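Side-chain contacts in ParA (Salmonella enterica subsp. enterica serovar Newport str. SL317, PDB 3EZF), which probably uses ATP to drive partition of its low-copy replicon and, in its ADP-bound form, probably binds operator DNA to regulate transcription: residues H134-H139 and L147-I152; N47-L52 and R58-A63; E296-L301 and V306-S311. All coordinates share one frame; numbering follows the deposited sequence.

Interaction 1: residues H134-H139 and L147-I152. With SO4 (sulfate ion), chain G.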
loop_
_atom_site.group_PDB
_atom_site.type_symbol
_atom_site.label_atom_id
_atom_site.label_comp_id
_atom_site.label_asym_id
_atom_site.label_seq_id
_atom_site.Cartn_x
_atom_site.Cartn_y
_atom_site.Cartn_z
ATOM N N HIS A 134 4.482 -12.334 -16.731
ATOM C CA HIS A 134 5.807 -12.707 -17.219
ATOM C C HIS A 134 6.032 -14.206 -17.198
ATOM O O HIS A 134 6.575 -14.754 -18.149
ATOM C CB HIS A 134 6.890 -11.997 -16.408
ATOM C CG HIS A 134 7.119 -10.582 -16.843
ATOM N ND1 HIS A 134 7.957 -9.713 -16.172
ATOM C CD2 HIS A 134 6.632 -9.891 -17.901
ATOM C CE1 HIS A 134 7.975 -8.556 -16.800
ATOM N NE2 HIS A 134 7.180 -8.633 -17.855
ATOM N N ALA A 135 5.608 -14.855 -16.112
ATOM C CA ALA A 135 5.726 -16.305 -15.945
ATOM C C ALA A 135 4.942 -17.024 -17.039
ATOM O O ALA A 135 5.514 -17.778 -17.836
ATOM C CB ALA A 135 5.191 -16.720 -14.567
ATOM N N LEU A 136 3.632 -16.792 -17.068
ATOM C CA LEU A 136 2.766 -17.405 -18.068
ATOM C C LEU A 136 3.393 -17.312 -19.470
ATOM O O LEU A 136 3.344 -18.256 -20.253
ATOM C CB LEU A 136 1.387 -16.717 -18.048
ATOM C CG LEU A 136 0.525 -16.968 -16.800
ATOM C CD1 LEU A 136 -0.730 -16.109 -16.791
ATOM C CD2 LEU A 136 0.154 -18.430 -16.773
ATOM N N ARG A 137 4.017 -16.174 -19.754
ATOM C CA ARG A 137 4.620 -15.921 -21.056
ATOM C C ARG A 137 5.795 -16.810 -21.416
ATOM O O ARG A 137 5.782 -17.479 -22.447
ATOM C CB ARG A 137 5.058 -14.454 -21.154
ATOM C CG ARG A 137 4.841 -13.833 -22.514
ATOM C CD ARG A 137 5.850 -14.297 -23.543
ATOM N NE ARG A 137 5.280 -14.310 -24.898
ATOM C CZ ARG A 137 5.946 -13.984 -26.000
ATOM N NH1 ARG A 137 7.210 -13.596 -25.928
ATOM N NH2 ARG A 137 5.356 -14.089 -27.172
ATOM N N VAL A 138 6.809 -16.821 -20.567
ATOM C CA VAL A 138 8.002 -17.589 -20.849
ATOM C C VAL A 138 7.977 -19.001 -20.322
ATOM O O VAL A 138 8.978 -19.702 -20.415
ATOM C CB VAL A 138 9.235 -16.894 -20.267
ATOM C CG1 VAL A 138 9.233 -15.424 -20.652
ATOM C CG2 VAL A 138 9.253 -17.046 -18.757
ATOM N N HIS A 139 6.849 -19.434 -19.777
ATOM C CA HIS A 139 6.781 -20.782 -19.228
ATOM C C HIS A 139 7.305 -21.845 -20.182
ATOM O O HIS A 139 7.270 -21.684 -21.402
ATOM C CB HIS A 139 5.354 -21.149 -18.834
ATOM C CG HIS A 139 5.261 -22.407 -18.024
ATOM N ND1 HIS A 139 5.436 -22.429 -16.657
ATOM C CD2 HIS A 139 5.007 -23.688 -18.389
ATOM C CE1 HIS A 139 5.286 -23.667 -16.214
ATOM N NE2 HIS A 139 5.026 -24.445 -17.246
ATOM N N LEU A 147 1.526 -16.793 -25.932
ATOM C CA LEU A 147 0.625 -15.967 -25.129
ATOM C C LEU A 147 0.876 -14.459 -25.232
ATOM O O LEU A 147 2.020 -13.995 -25.187
ATOM C CB LEU A 147 0.715 -16.413 -23.667
ATOM C CG LEU A 147 -0.516 -17.082 -23.054
ATOM C CD1 LEU A 147 -1.145 -18.035 -24.046
ATOM C CD2 LEU A 147 -0.122 -17.792 -21.756
ATOM N N ARG A 148 -0.209 -13.705 -25.394
ATOM C CA ARG A 148 -0.172 -12.241 -25.485
ATOM C C ARG A 148 -0.909 -11.720 -24.252
ATOM O O ARG A 148 -2.135 -11.826 -24.164
ATOM C CB ARG A 148 -0.897 -11.776 -26.733
ATOM C CG ARG A 148 -0.323 -12.294 -28.034
ATOM C CD ARG A 148 -1.273 -11.947 -29.170
ATOM N NE ARG A 148 -2.625 -12.441 -28.909
ATOM C CZ ARG A 148 -3.673 -12.217 -29.691
ATOM N NH1 ARG A 148 -3.540 -11.496 -30.794
ATOM N NH2 ARG A 148 -4.853 -12.730 -29.374
ATOM N N ILE A 149 -0.153 -11.147 -23.316
ATOM C CA ILE A 149 -0.682 -10.667 -22.046
ATOM C C ILE A 149 -0.607 -9.152 -21.812
ATOM O O ILE A 149 0.439 -8.507 -22.041
ATOM C CB ILE A 149 0.056 -11.375 -20.890
ATOM C CG1 ILE A 149 -0.057 -12.892 -21.069
ATOM C CG2 ILE A 149 -0.509 -10.940 -19.545
ATOM C CD1 ILE A 149 0.562 -13.719 -19.938
ATOM N N LEU A 150 -1.719 -8.590 -21.338
ATOM C CA LEU A 150 -1.784 -7.163 -21.043
ATOM C C LEU A 150 -2.089 -6.922 -19.568
ATOM O O LEU A 150 -2.988 -7.554 -18.992
ATOM C CB LEU A 150 -2.861 -6.485 -21.881
ATOM C CG LEU A 150 -2.900 -4.959 -21.742
ATOM C CD1 LEU A 150 -1.697 -4.363 -22.447
ATOM C CD2 LEU A 150 -4.193 -4.412 -22.348
ATOM N N VAL A 151 -1.345 -6.008 -18.954
ATOM C CA VAL A 151 -1.572 -5.711 -17.549
ATOM C C VAL A 151 -1.962 -4.264 -17.369
ATOM O O VAL A 151 -1.107 -3.399 -17.250
ATOM C CB VAL A 151 -0.321 -5.979 -16.679
ATOM C CG1 VAL A 151 -0.617 -5.588 -15.234
ATOM C CG2 VAL A 151 0.073 -7.451 -16.736
ATOM N N ILE A 152 -3.258 -4.002 -17.353
ATOM C CA ILE A 152 -3.768 -2.651 -17.172
ATOM C C ILE A 152 -3.720 -2.295 -15.693
ATOM O O ILE A 152 -4.434 -2.865 -14.876
ATOM C CB ILE A 152 -5.226 -2.533 -17.675
ATOM C CG1 ILE A 152 -5.261 -2.673 -19.198
ATOM C CG2 ILE A 152 -5.827 -1.216 -17.208
ATOM C CD1 ILE A 152 -6.549 -3.232 -19.742
HETATM S S SO4 G . 5.073 -10.682 -29.192
HETATM O O1 SO4 G . 5.407 -10.292 -30.574
HETATM O O2 SO4 G . 3.811 -11.443 -29.187
HETATM O O3 SO4 G . 4.927 -9.471 -28.362
HETATM O O4 SO4 G . 6.156 -11.515 -28.646
#
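In the beta-alpha-beta crossover that opens the P-loop NTPase fold, strand 112-116 leads through helix 129-138 to the parallel strand 149-153, with strand 250-254 between the two in the sheet. Here Leu136 and Arg137 near the helix end meet Leu147, just before the second strand, and Ile149 at its start. The apolar half is a small layer between helix and sheet. Leu136 CB lies 3.6 Å from Ile149 CD1 and 4.1 Å from Leu147 CD2, and the side chains of Leu136 and Ile149 run at about a right angle. Ile149 sets CG1 anti to its carbonyl carbon (chi1 -55°) and extends onward to CD1, which reaches the helix. Branched aliphatic residues suit a buried seam that Phe392 of helix 378-400 and Phe250 of the neighbouring strand help to fill. Arginine suits its place by length: bent at chi2, Arg137 swings its guanidinium off the side of the helix toward Leu147. There NH2 forms a salt bridge with Asp146, pairing the buried charge, and a weak hydrogen bond to O4 of a sulfate, probably from the crystallisation liquor. NE serves the backbone instead, donating 3.3 Å to Leu147 O in the carbonyl plane, with that oxygen tilted 23° out of the guanidinium plane.

Interaction 2: residues N47-L52 and R58-A63. Unlike the reference sequence in segment 58-63: Asp61 (reference Glu). With SO4 (sulfate ion), chain H; SO4 (sulfate ion), chain F.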
loop_
_atom_site.group_PDB
_atom_site.type_symbol
_atom_site.label_atom_id
_atom_site.label_comp_id
_atom_site.label_asym_id
_atom_site.label_seq_id
_atom_site.Cartn_x
_atom_site.Cartn_y
_atom_site.Cartn_z
ATOM N N ASN A 47 18.830 -29.388 -27.049
ATOM C CA ASN A 47 18.381 -30.428 -26.147
ATOM C C ASN A 47 17.318 -29.902 -25.225
ATOM O O ASN A 47 16.430 -30.637 -24.811
ATOM C CB ASN A 47 19.558 -30.960 -25.338
ATOM C CG ASN A 47 20.698 -31.444 -26.228
ATOM O OD1 ASN A 47 20.481 -32.152 -27.212
ATOM N ND2 ASN A 47 21.919 -31.066 -25.881
ATOM N N ALA A 48 17.410 -28.624 -24.896
ATOM C CA ALA A 48 16.422 -28.016 -24.028
ATOM C C ALA A 48 15.099 -27.915 -24.783
ATOM O O ALA A 48 14.062 -28.337 -24.268
ATOM C CB ALA A 48 16.891 -26.647 -23.592
ATOM N N VAL A 49 15.130 -27.370 -26.001
ATOM C CA VAL A 49 13.904 -27.234 -26.795
ATOM C C VAL A 49 13.272 -28.604 -27.046
ATOM O O VAL A 49 12.047 -28.730 -27.133
ATOM C CB VAL A 49 14.174 -26.554 -28.167
ATOM C CG1 VAL A 49 12.857 -26.229 -28.861
ATOM C CG2 VAL A 49 15.004 -25.299 -27.972
ATOM N N ALA A 50 14.118 -29.626 -27.152
ATOM C CA ALA A 50 13.653 -30.983 -27.396
ATOM C C ALA A 50 12.862 -31.466 -26.189
ATOM O O ALA A 50 11.852 -32.155 -26.339
ATOM C CB ALA A 50 14.833 -31.902 -27.664
ATOM N N LYS A 51 13.304 -31.089 -24.992
ATOM C CA LYS A 51 12.600 -31.496 -23.787
ATOM C C LYS A 51 11.255 -30.788 -23.639
ATOM O O LYS A 51 10.504 -31.074 -22.711
ATOM C CB LYS A 51 13.439 -31.221 -22.548
ATOM C CG LYS A 51 14.801 -31.872 -22.574
ATOM C CD LYS A 51 15.447 -31.899 -21.193
ATOM C CE LYS A 51 15.427 -33.318 -20.628
ATOM N NZ LYS A 51 16.187 -33.449 -19.351
ATOM N N LEU A 52 10.942 -29.865 -24.541
ATOM C CA LEU A 52 9.677 -29.142 -24.474
ATOM C C LEU A 52 8.518 -29.946 -25.058
ATOM O O LEU A 52 8.715 -30.804 -25.909
ATOM C CB LEU A 52 9.808 -27.800 -25.198
ATOM C CG LEU A 52 10.022 -26.556 -24.326
ATOM C CD1 LEU A 52 10.902 -26.876 -23.125
ATOM C CD2 LEU A 52 10.630 -25.439 -25.180
ATOM N N ARG A 58 14.511 -35.001 -32.585
ATOM C CA ARG A 58 14.327 -35.283 -34.007
ATOM C C ARG A 58 13.497 -34.166 -34.619
ATOM O O ARG A 58 13.803 -33.700 -35.718
ATOM C CB ARG A 58 13.628 -36.635 -34.199
ATOM C CG ARG A 58 13.556 -37.134 -35.643
ATOM C CD ARG A 58 12.354 -36.584 -36.394
ATOM N NE ARG A 58 11.089 -37.072 -35.839
ATOM C CZ ARG A 58 9.883 -36.663 -36.235
ATOM N NH1 ARG A 58 8.789 -37.167 -35.671
ATOM N NH2 ARG A 58 9.769 -35.743 -37.186
ATOM N N ILE A 59 12.457 -33.732 -33.899
ATOM C CA ILE A 59 11.576 -32.658 -34.372
ATOM C C ILE A 59 12.379 -31.368 -34.563
ATOM O O ILE A 59 12.372 -30.765 -35.638
ATOM C CB ILE A 59 10.461 -32.326 -33.355
ATOM C CG1 ILE A 59 9.721 -33.594 -32.918
ATOM C CG2 ILE A 59 9.523 -31.272 -33.949
ATOM C CD1 ILE A 59 8.782 -34.150 -33.922
ATOM N N VAL A 60 13.056 -30.954 -33.496
ATOM C CA VAL A 60 13.868 -29.748 -33.495
ATOM C C VAL A 60 14.898 -29.721 -34.609
ATOM O O VAL A 60 14.905 -28.818 -35.438
ATOM C CB VAL A 60 14.591 -29.593 -32.141
ATOM C CG1 VAL A 60 15.677 -28.542 -32.239
ATOM C CG2 VAL A 60 13.578 -29.225 -31.054
ATOM N N ASP A 61 15.777 -30.712 -34.613
ATOM C CA ASP A 61 16.826 -30.812 -35.618
ATOM C C ASP A 61 16.255 -30.757 -37.038
ATOM O O ASP A 61 16.904 -30.277 -37.964
ATOM C CB ASP A 61 17.595 -32.114 -35.412
ATOM C CG ASP A 61 18.742 -32.284 -36.393
ATOM O OD1 ASP A 61 18.494 -32.293 -37.618
ATOM O OD2 ASP A 61 19.898 -32.416 -35.939
ATOM N N GLN A 62 15.034 -31.252 -37.198
ATOM C CA GLN A 62 14.375 -31.270 -38.489
ATOM C C GLN A 62 13.719 -29.929 -38.736
ATOM O O GLN A 62 13.727 -29.423 -39.848
ATOM C CB GLN A 62 13.326 -32.372 -38.512
ATOM C CG GLN A 62 12.721 -32.636 -39.866
ATOM C CD GLN A 62 11.540 -33.586 -39.773
ATOM O OE1 GLN A 62 11.659 -34.693 -39.240
ATOM N NE2 GLN A 62 10.389 -33.157 -40.285
ATOM N N ALA A 63 13.139 -29.356 -37.691
ATOM C CA ALA A 63 12.493 -28.047 -37.796
ATOM C C ALA A 63 13.545 -27.012 -38.190
ATOM O O ALA A 63 13.342 -26.243 -39.128
ATOM C CB ALA A 63 11.868 -27.661 -36.464
HETATM S S SO4 H . 6.065 -35.974 -37.720
HETATM O O1 SO4 H . 7.002 -35.779 -38.847
HETATM O O2 SO4 H . 4.686 -36.079 -38.237
HETATM O O3 SO4 H . 6.166 -34.823 -36.803
HETATM O O4 SO4 H . 6.403 -37.211 -36.991
HETATM S S SO4 F . 23.338 -29.231 -23.623
HETATM O O1 SO4 F . 23.406 -28.905 -25.057
HETATM O O2 SO4 F . 22.519 -30.439 -23.431
HETATM O O3 SO4 F . 22.744 -28.109 -22.874
HETATM O O4 SO4 F . 24.704 -29.481 -23.137
#
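Arg58 NH2 donates two hydrogen bonds, to Gln62 OE1 at 3.0 Å and to O1 of a sulfate at 3.2 Å. Gln62 lies one helical turn further on, and its oxygen sits in the guanidinium plane, although seen from the amide the donor stands 39° above the carbonyl plane. Arg58 NH1 completes the grip on the anion with a 2.7 Å bond to sulfate O4. The arginine chain bends at chi2 (-86°) and chi3 (-66°), which turns it across the side of its own helix toward Gln62, and Ile59 CD1 covers one guanidinium face, 3.4 Å above the plane and offset toward the rim. Arg99 is also hydrogen-bonded to sulfate and lies close to Arg58, an arrangement in which an anion would offset the two positive charges. At the other helix, Asn47 ND2 donates to O2 of a second sulfate and weakly to its O1. Both ions probably come from the crystallisation liquor, yet anion sites on such a domain are consistent with a surface that receives DNA phosphates.

What joins the two segments is apolar and small. Val60 CG2, anti to its carbonyl carbon, points into the other helix, 3.8 Å from Val49 CG1 and 4.0 Å from Ala50 N. Compact valine and alanine side chains suit this place, because the CA atoms of Ala50 and Val60 approach to 6.2 Å.

The pair forms the helix-turn-helix of a winged domain: helix 46-50 follows strand 43-44, and helix 57-69, by position the probable recognition helix, precedes the partner strand 87-88. Helix 89-98 closes the core, with Val92 against Val49 and Leu52, Tyr96 against Leu52, and Ile95 against Ala63.

Interaction 3: residues E296-L301 and V306-S311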
loop_
_atom_site.group_PDB
_atom_site.type_symbol
_atom_site.label_atom_id
_atom_site.label_comp_id
_atom_site.label_asym_id
_atom_site.label_seq_id
_atom_site.Cartn_x
_atom_site.Cartn_y
_atom_site.Cartn_z
ATOM N N GLU A 296 -22.277 -6.646 -2.718
ATOM C CA GLU A 296 -22.706 -5.259 -2.729
ATOM C C GLU A 296 -22.100 -4.529 -3.935
ATOM O O GLU A 296 -22.802 -3.813 -4.655
ATOM C CB GLU A 296 -22.296 -4.592 -1.414
ATOM C CG GLU A 296 -22.842 -5.320 -0.181
ATOM C CD GLU A 296 -22.276 -4.803 1.146
ATOM O OE1 GLU A 296 -22.676 -5.322 2.217
ATOM O OE2 GLU A 296 -21.432 -3.879 1.118
ATOM N N MET A 297 -20.805 -4.731 -4.165
ATOM C CA MET A 297 -20.122 -4.093 -5.285
ATOM C C MET A 297 -20.844 -4.467 -6.568
ATOM O O MET A 297 -21.249 -3.598 -7.346
ATOM C CB MET A 297 -18.670 -4.570 -5.379
ATOM C CG MET A 297 -17.822 -4.308 -4.157
ATOM S SD MET A 297 -17.293 -2.602 -4.077
ATOM C CE MET A 297 -18.147 -2.006 -2.600
ATOM N N LEU A 298 -20.999 -5.771 -6.785
ATOM C CA LEU A 298 -21.667 -6.273 -7.982
ATOM C C LEU A 298 -23.100 -5.776 -8.088
ATOM O O LEU A 298 -23.679 -5.770 -9.169
ATOM C CB LEU A 298 -21.652 -7.802 -8.007
ATOM C CG LEU A 298 -20.312 -8.486 -8.295
ATOM C CD1 LEU A 298 -20.455 -9.988 -8.130
ATOM C CD2 LEU A 298 -19.870 -8.165 -9.706
ATOM N N GLU A 299 -23.678 -5.353 -6.969
ATOM C CA GLU A 299 -25.044 -4.858 -7.008
ATOM C C GLU A 299 -25.097 -3.438 -7.567
ATOM O O GLU A 299 -25.946 -3.134 -8.407
ATOM C CB GLU A 299 -25.689 -4.922 -5.620
ATOM C CG GLU A 299 -26.429 -6.223 -5.353
ATOM C CD GLU A 299 -27.250 -6.178 -4.071
ATOM O OE1 GLU A 299 -27.984 -7.159 -3.793
ATOM O OE2 GLU A 299 -27.163 -5.161 -3.341
ATOM N N GLN A 300 -24.190 -2.573 -7.114
ATOM C CA GLN A 300 -24.165 -1.199 -7.614
ATOM C C GLN A 300 -24.112 -1.229 -9.137
ATOM O O GLN A 300 -24.774 -0.436 -9.803
ATOM C CB GLN A 300 -22.949 -0.444 -7.092
ATOM C CG GLN A 300 -22.874 -0.342 -5.597
ATOM C CD GLN A 300 -21.817 0.648 -5.162
ATOM O OE1 GLN A 300 -21.467 0.731 -3.981
ATOM N NE2 GLN A 300 -21.304 1.416 -6.116
ATOM N N LEU A 301 -23.323 -2.150 -9.681
ATOM C CA LEU A 301 -23.200 -2.284 -11.117
ATOM C C LEU A 301 -24.549 -2.624 -11.718
ATOM O O LEU A 301 -24.761 -2.434 -12.911
ATOM C CB LEU A 301 -22.197 -3.378 -11.464
ATOM C CG LEU A 301 -20.729 -3.069 -11.221
ATOM C CD1 LEU A 301 -19.903 -4.311 -11.491
ATOM C CD2 LEU A 301 -20.297 -1.932 -12.129
ATOM N N VAL A 306 -25.369 -1.495 -15.555
ATOM C CA VAL A 306 -24.347 -2.337 -16.158
ATOM C C VAL A 306 -24.609 -3.773 -15.726
ATOM O O VAL A 306 -25.261 -4.021 -14.715
ATOM C CB VAL A 306 -22.909 -1.893 -15.767
ATOM C CG1 VAL A 306 -22.977 -0.795 -14.736
ATOM C CG2 VAL A 306 -22.099 -3.071 -15.257
ATOM N N GLU A 307 -24.093 -4.708 -16.509
ATOM C CA GLU A 307 -24.272 -6.127 -16.268
ATOM C C GLU A 307 -22.932 -6.846 -16.188
ATOM O O GLU A 307 -22.415 -7.325 -17.191
ATOM C CB GLU A 307 -25.106 -6.714 -17.406
ATOM C CG GLU A 307 -24.643 -6.261 -18.801
ATOM C CD GLU A 307 -24.753 -4.747 -19.007
ATOM O OE1 GLU A 307 -25.874 -4.213 -18.847
ATOM O OE2 GLU A 307 -23.728 -4.094 -19.325
ATOM N N PRO A 308 -22.362 -6.957 -14.985
ATOM C CA PRO A 308 -21.072 -7.639 -14.865
ATOM C C PRO A 308 -20.935 -8.895 -15.727
ATOM O O PRO A 308 -21.905 -9.621 -15.951
ATOM C CB PRO A 308 -20.963 -7.927 -13.363
ATOM C CG PRO A 308 -22.380 -7.944 -12.901
ATOM C CD PRO A 308 -22.993 -6.799 -13.667
ATOM N N ARG A 309 -19.717 -9.112 -16.220
ATOM C CA ARG A 309 -19.375 -10.257 -17.055
ATOM C C ARG A 309 -18.776 -11.355 -16.192
ATOM O O ARG A 309 -18.612 -12.481 -16.642
ATOM C CB ARG A 309 -18.326 -9.862 -18.091
ATOM C CG ARG A 309 -18.713 -8.722 -19.020
ATOM C CD ARG A 309 -17.513 -8.264 -19.853
ATOM N NE ARG A 309 -16.734 -9.390 -20.387
ATOM C CZ ARG A 309 -17.104 -10.147 -21.417
ATOM N NH1 ARG A 309 -18.247 -9.902 -22.035
ATOM N NH2 ARG A 309 -16.336 -11.150 -21.822
ATOM N N LEU A 310 -18.423 -11.005 -14.959
ATOM C CA LEU A 310 -17.816 -11.955 -14.045
ATOM C C LEU A 310 -18.510 -13.309 -14.161
ATOM O O LEU A 310 -19.713 -13.399 -14.002
ATOM C CB LEU A 310 -17.905 -11.411 -12.619
ATOM C CG LEU A 310 -17.040 -12.075 -11.551
ATOM C CD1 LEU A 310 -15.613 -12.241 -12.047
ATOM C CD2 LEU A 310 -17.084 -11.204 -10.308
ATOM N N SER A 311 -17.756 -14.364 -14.447
ATOM C CA SER A 311 -18.346 -15.693 -14.603
ATOM C C SER A 311 -17.488 -16.862 -14.089
ATOM O O SER A 311 -17.860 -18.014 -14.238
ATOM C CB SER A 311 -18.636 -15.936 -16.067
ATOM O OG SER A 311 -17.412 -15.948 -16.790
#
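Leu298 and Leu301, one turn apart on helix 294-303, receive the chain that follows as it doubles back along the helix. Leu301 CD2 meets Val306 CG2 at 3.8 Å, while its CB lies 4.1 Å from Pro308 CD. Carbons CB and CG of the same proline face Leu298, whose CD2 is 3.8 Å from Pro308 CB and 4.2 Å from Leu310 CD2. Leu310 sets CG anti to its backbone N (chi1 -165°), and its side chain crosses that of Leu298 at about a right angle. Proline fits an irregular segment here, offering a compact, puckered apolar ring without a backbone N-H to satisfy. Polar help within the contact is slight: the hydrogen bond from Val306 N to Leu301 O is weak and doubtful.

Further out, Leu264 and Leu267 of helix 261-267 support Leu301, and Tyr7 of the second subunit packs on Leu298 and Pro308. The alternate residues turn elsewhere: Arg309 makes a salt bridge with Asp271, whose backbone oxygen accepts from Ser311 OG. This is the closing half of a beta-alpha-beta crossover, where the chain leaves a helix and enters strand 312-317, the outermost strand on its side of the parallel sheet.

The touching residues of all three contacts are essentially buried; what differs is their place. Interactions 1 and 3 belong to the same P-loop NTPase fold, about 26 Å apart between centres, and both lead the chain from a helix toward a strand of the parallel sheet. Interaction 1 lies close to the centre of the chain and adds an arginine-to-backbone bond to its aliphatic layer. Interaction 3 is more peripheral, almost wholly apolar, and abuts the second subunit. Interaction 2 joins two helices of the helix-turn-helix domain through a minimal core, about 47 Å from interaction 3 between centres and across the chain's centre from it. Sulfates are bound at interactions 1 and 2, whereas interaction 3 includes none.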